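Local coordinates for protein PKS (Streptomyces albus, PDB 4OQJ) that probably acts as a ketosynthase of an AT-less modular polyketide synthase, joining acyl units on carrier proteins during oxazolomycin biosynthesis, at residues Thr333-Asn345 against Pro402-Tyr414. Numbering follows the deposited sequence.
Sequences TPLGDPIEVAALN and PNPEIDFAAGPFY
The Phe413 ring stands between Pro412 CG, 3.8 Å above the centre of one face, and the helix residue Leu344, whose CD1 lies over the other. Leu344 CB comes closer, at the rim, 3.5 Å from Phe413 CE2. The in-plane edge receives two oxygens, Leu344 O and Asn345 OD1, the latter 3.4 Å from Phe413 CD2; amide and ring planes lie 18° apart. The Phe408 ring carries Ile406 CG2 on one face, off-centre toward the rim, while Val341 CG2 approaches it obliquely. With the Asn345 CG beside the backbone N (chi1 -79°), OD1 lies against Gly411 CA, at van der Waals distance, while ND2 donates to Asp407 O. That bond, 2.9 Å from Asn345 ND2 to Asp407 O, is bent (139° at the hydrogen) but stays nearly in the amide plane. Ala410 N binds the same carbonyl from the opposite face, so two donors grip it within the tight turn. Earlier in the helix, both Val341 methyls straddle Ile406 CG2, at 3.6 Å from Val341 CG2, and the two side chains cross at about a right angle. Pro338 CA packs on Ile406 CG1 at 3.8 Å, and Pro338 CB rests on Glu405 O. Beyond this apolar patch, two waters on Asn403 ND2 lead to Pro334 O and Asp337 OD2, which also accepts from Phe247 N; a third joins Pro338 O to Asp407 N. Asn403 OD1 accepts from Glu405 N, two residues on, in an Asx turn. Helix 336-348 is the connection of a beta-alpha-beta crossover between parallel strands 325-327 and 360-363; the loop packed along it feeds outermost strand 413-415, in the C-terminal half of a thiolase-fold ketosynthase.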
loop_
_atom_site.group_PDB
_atom_site.type_symbol
_atom_site.label_atom_id
_atom_site.label_comp_id
_atom_site.label_asym_id
_atom_site.label_seq_id
_atom_site.Cartn_x
_atom_site.Cartn_y
_atom_site.Cartn_z
ATOM N N THR A 333 -9.203 -2.052 26.848
ATOM C CA THR A 333 -8.901 -0.845 27.609
ATOM C C THR A 333 -10.214 -0.275 28.139
ATOM O O THR A 333 -11.235 -0.362 27.456
ATOM C CB THR A 333 -8.169 0.224 26.769
ATOM O OG1 THR A 333 -9.061 0.772 25.791
ATOM C CG2 THR A 333 -6.964 -0.370 26.075
ATOM N N PRO A 334 -10.200 0.300 29.360
ATOM C CA PRO A 334 -11.408 0.902 29.944
ATOM C C PRO A 334 -12.035 1.981 29.064
ATOM O O PRO A 334 -13.253 2.112 29.041
ATOM C CB PRO A 334 -10.901 1.512 31.253
ATOM C CG PRO A 334 -9.721 0.718 31.604
ATOM C CD PRO A 334 -9.071 0.330 30.307
ATOM N N LEU A 335 -11.214 2.742 28.354
ATOM C CA LEU A 335 -11.727 3.789 27.479
ATOM C C LEU A 335 -12.160 3.203 26.143
ATOM O O LEU A 335 -13.214 3.555 25.619
ATOM C CB LEU A 335 -10.674 4.877 27.253
ATOM N N GLY A 336 -11.349 2.297 25.606
ATOM C CA GLY A 336 -11.519 1.828 24.241
ATOM C C GLY A 336 -12.685 0.882 24.046
ATOM O O GLY A 336 -13.339 0.933 23.018
ATOM N N ASP A 337 -12.949 0.013 25.017
ATOM C CA ASP A 337 -14.022 -0.972 24.866
ATOM C C ASP A 337 -15.415 -0.314 24.694
ATOM O O ASP A 337 -16.141 -0.658 23.759
ATOM C CB ASP A 337 -14.028 -1.941 26.059
ATOM C CG ASP A 337 -12.955 -3.056 25.942
ATOM O OD1 ASP A 337 -12.162 -3.080 24.968
ATOM O OD2 ASP A 337 -12.909 -3.922 26.844
ATOM N N PRO A 338 -15.799 0.622 25.582
ATOM C CA PRO A 338 -17.107 1.268 25.371
ATOM C C PRO A 338 -17.184 2.012 24.046
ATOM O O PRO A 338 -18.232 2.035 23.411
ATOM C CB PRO A 338 -17.213 2.249 26.547
ATOM C CG PRO A 338 -16.335 1.652 27.603
ATOM C CD PRO A 338 -15.188 1.034 26.860
ATOM N N ILE A 339 -16.072 2.604 23.631
ATOM C CA ILE A 339 -16.024 3.318 22.363
ATOM C C ILE A 339 -16.256 2.356 21.188
ATOM O O ILE A 339 -17.012 2.668 20.257
ATOM C CB ILE A 339 -14.667 4.079 22.210
ATOM C CG1 ILE A 339 -14.707 5.355 23.077
ATOM C CG2 ILE A 339 -14.365 4.411 20.755
ATOM C CD1 ILE A 339 -13.510 6.255 22.951
ATOM N N GLU A 340 -15.631 1.183 21.222
ATOM C CA GLU A 340 -15.762 0.271 20.092
ATOM C C GLU A 340 -17.224 -0.171 19.934
ATOM O O GLU A 340 -17.751 -0.235 18.823
ATOM C CB GLU A 340 -14.846 -0.956 20.232
ATOM C CG GLU A 340 -14.946 -1.861 19.005
ATOM C CD GLU A 340 -13.791 -2.837 18.857
ATOM O OE1 GLU A 340 -13.032 -3.020 19.837
ATOM O OE2 GLU A 340 -13.651 -3.414 17.748
ATOM N N VAL A 341 -17.881 -0.446 21.047
ATOM C CA VAL A 341 -19.266 -0.905 21.013
ATOM C C VAL A 341 -20.204 0.239 20.641
ATOM O O VAL A 341 -21.189 0.033 19.938
ATOM C CB VAL A 341 -19.662 -1.513 22.352
ATOM C CG1 VAL A 341 -21.133 -1.913 22.358
ATOM C CG2 VAL A 341 -18.771 -2.739 22.644
ATOM N N ALA A 342 -19.905 1.445 21.119
ATOM C CA ALA A 342 -20.690 2.618 20.739
ATOM C C ALA A 342 -20.619 2.837 19.230
ATOM O O ALA A 342 -21.608 3.192 18.596
ATOM C CB ALA A 342 -20.203 3.857 21.477
ATOM N N ALA A 343 -19.447 2.609 18.653
ATOM C CA ALA A 343 -19.251 2.798 17.222
ATOM C C ALA A 343 -20.001 1.736 16.419
ATOM O O ALA A 343 -20.631 2.046 15.416
ATOM C CB ALA A 343 -17.763 2.767 16.885
ATOM N N LEU A 344 -19.916 0.483 16.861
ATOM C CA LEU A 344 -20.657 -0.610 16.240
ATOM C C LEU A 344 -22.173 -0.407 16.342
ATOM O O LEU A 344 -22.902 -0.634 15.371
ATOM C CB LEU A 344 -20.283 -1.935 16.890
ATOM C CG LEU A 344 -18.909 -2.501 16.524
ATOM C CD1 LEU A 344 -18.569 -3.614 17.497
ATOM C CD2 LEU A 344 -18.903 -3.009 15.064
ATOM N N ASN A 345 -22.638 0.009 17.513
ATOM C CA ASN A 345 -24.059 0.337 17.696
ATOM C C ASN A 345 -24.487 1.391 16.669
ATOM O O ASN A 345 -25.504 1.245 15.998
ATOM C CB ASN A 345 -24.344 0.860 19.111
ATOM C CG ASN A 345 -24.439 -0.246 20.160
ATOM O OD1 ASN A 345 -24.531 -1.430 19.840
ATOM N ND2 ASN A 345 -24.415 0.148 21.430
ATOM N N PRO A 402 -20.109 -7.864 32.173
ATOM C CA PRO A 402 -19.918 -6.749 31.238
ATOM C C PRO A 402 -19.476 -5.475 31.926
ATOM O O PRO A 402 -19.947 -5.131 33.011
ATOM C CB PRO A 402 -21.301 -6.570 30.617
ATOM C CG PRO A 402 -22.234 -7.097 31.647
ATOM C CD PRO A 402 -21.524 -8.257 32.264
ATOM N N ASN A 403 -18.550 -4.785 31.287
ATOM C CA ASN A 403 -18.175 -3.450 31.700
ATOM C C ASN A 403 -19.434 -2.585 31.756
ATOM O O ASN A 403 -20.129 -2.449 30.749
ATOM C CB ASN A 403 -17.149 -2.898 30.715
ATOM C CG ASN A 403 -16.671 -1.511 31.054
ATOM O OD1 ASN A 403 -17.308 -0.769 31.794
ATOM N ND2 ASN A 403 -15.530 -1.144 30.480
ATOM N N PRO A 404 -19.747 -2.013 32.938
ATOM C CA PRO A 404 -20.948 -1.183 33.085
ATOM C C PRO A 404 -21.023 -0.010 32.117
ATOM O O PRO A 404 -22.124 0.416 31.762
ATOM C CB PRO A 404 -20.841 -0.662 34.524
ATOM C CG PRO A 404 -20.019 -1.653 35.234
ATOM C CD PRO A 404 -19.045 -2.185 34.223
ATOM N N GLU A 405 -19.870 0.510 31.709
ATOM C CA GLU A 405 -19.819 1.657 30.800
ATOM C C GLU A 405 -20.111 1.304 29.332
ATOM O O GLU A 405 -20.278 2.197 28.498
ATOM C CB GLU A 405 -18.439 2.326 30.882
ATOM C CG GLU A 405 -18.067 2.840 32.269
ATOM C CD GLU A 405 -18.960 3.980 32.732
ATOM O OE1 GLU A 405 -19.076 4.984 31.993
ATOM O OE2 GLU A 405 -19.546 3.871 33.835
ATOM N N ILE A 406 -20.141 0.016 28.999
ATOM C CA ILE A 406 -20.450 -0.389 27.624
ATOM C C ILE A 406 -21.957 -0.445 27.441
ATOM O O ILE A 406 -22.655 -1.131 28.194
ATOM C CB ILE A 406 -19.864 -1.763 27.269
ATOM C CG1 ILE A 406 -18.335 -1.749 27.386
ATOM C CG2 ILE A 406 -20.279 -2.163 25.850
ATOM C CD1 ILE A 406 -17.679 -3.118 27.173
ATOM N N ASP A 407 -22.459 0.247 26.425
ATOM C CA ASP A 407 -23.899 0.311 26.192
ATOM C C ASP A 407 -24.409 -0.837 25.291
ATOM O O ASP A 407 -24.858 -0.607 24.165
ATOM C CB ASP A 407 -24.257 1.668 25.585
ATOM C CG ASP A 407 -25.716 2.036 25.805
ATOM O OD1 ASP A 407 -26.493 1.182 26.288
ATOM O OD2 ASP A 407 -26.085 3.183 25.487
ATOM N N PHE A 408 -24.349 -2.072 25.794
ATOM C CA PHE A 408 -24.810 -3.225 25.021
ATOM C C PHE A 408 -26.297 -3.104 24.688
ATOM O O PHE A 408 -26.725 -3.436 23.582
ATOM C CB PHE A 408 -24.556 -4.542 25.781
ATOM C CG PHE A 408 -23.116 -4.989 25.774
ATOM C CD1 PHE A 408 -22.523 -5.432 24.606
ATOM C CD2 PHE A 408 -22.362 -4.975 26.933
ATOM C CE1 PHE A 408 -21.201 -5.847 24.592
ATOM C CE2 PHE A 408 -21.042 -5.390 26.927
ATOM C CZ PHE A 408 -20.460 -5.824 25.755
ATOM N N ALA A 409 -27.077 -2.617 25.645
ATOM C CA ALA A 409 -28.527 -2.557 25.493
ATOM C C ALA A 409 -28.958 -1.662 24.335
ATOM O O ALA A 409 -30.067 -1.791 23.832
ATOM C CB ALA A 409 -29.165 -2.077 26.784
ATOM N N ALA A 410 -28.082 -0.762 23.903
ATOM C CA ALA A 410 -28.408 0.141 22.803
ATOM C C ALA A 410 -28.307 -0.537 21.437
ATOM O O ALA A 410 -28.607 0.076 20.405
ATOM C CB ALA A 410 -27.497 1.358 22.843
ATOM N N GLY A 411 -27.861 -1.790 21.418
ATOM C CA GLY A 411 -27.610 -2.473 20.161
ATOM C C GLY A 411 -27.792 -3.974 20.256
ATOM O O GLY A 411 -28.288 -4.487 21.261
ATOM N N PRO A 412 -27.370 -4.690 19.207
ATOM C CA PRO A 412 -27.591 -6.137 19.096
ATOM C C PRO A 412 -26.518 -7.016 19.748
ATOM O O PRO A 412 -26.648 -8.243 19.733
ATOM C CB PRO A 412 -27.590 -6.353 17.585
ATOM C CG PRO A 412 -26.556 -5.353 17.098
ATOM C CD PRO A 412 -26.693 -4.147 18.014
ATOM N N PHE A 413 -25.474 -6.416 20.306
ATOM C CA PHE A 413 -24.288 -7.191 20.669
ATOM C C PHE A 413 -24.347 -7.830 22.046
ATOM O O PHE A 413 -24.973 -7.321 22.970
ATOM C CB PHE A 413 -23.049 -6.305 20.553
ATOM C CG PHE A 413 -22.882 -5.749 19.187
ATOM C CD1 PHE A 413 -22.550 -6.590 18.134
ATOM C CD2 PHE A 413 -23.128 -4.412 18.927
ATOM C CE1 PHE A 413 -22.430 -6.112 16.859
ATOM C CE2 PHE A 413 -23.016 -3.923 17.641
ATOM C CZ PHE A 413 -22.665 -4.773 16.603
ATOM N N TYR A 414 -23.679 -8.968 22.140
ATOM C CA TYR A 414 -23.456 -9.664 23.388
ATOM C C TYR A 414 -22.141 -10.426 23.217
ATOM O O TYR A 414 -21.778 -10.818 22.097
ATOM C CB TYR A 414 -24.620 -10.620 23.716
ATOM C CG TYR A 414 -24.563 -11.908 22.919
ATOM C CD1 TYR A 414 -25.069 -11.980 21.623
ATOM C CD2 TYR A 414 -23.983 -13.053 23.459
ATOM C CE1 TYR A 414 -25.000 -13.168 20.889
ATOM C CE2 TYR A 414 -23.911 -14.232 22.743
ATOM C CZ TYR A 414 -24.414 -14.287 21.463
ATOM O OH TYR A 414 -24.327 -15.475 20.776
HETATM O O HOH W 1 -14.647 1.453 30.993
HETATM O O HOH W 2 -14.376 -3.563 29.002
HETATM O O HOH W 3 -20.659 1.837 24.748
#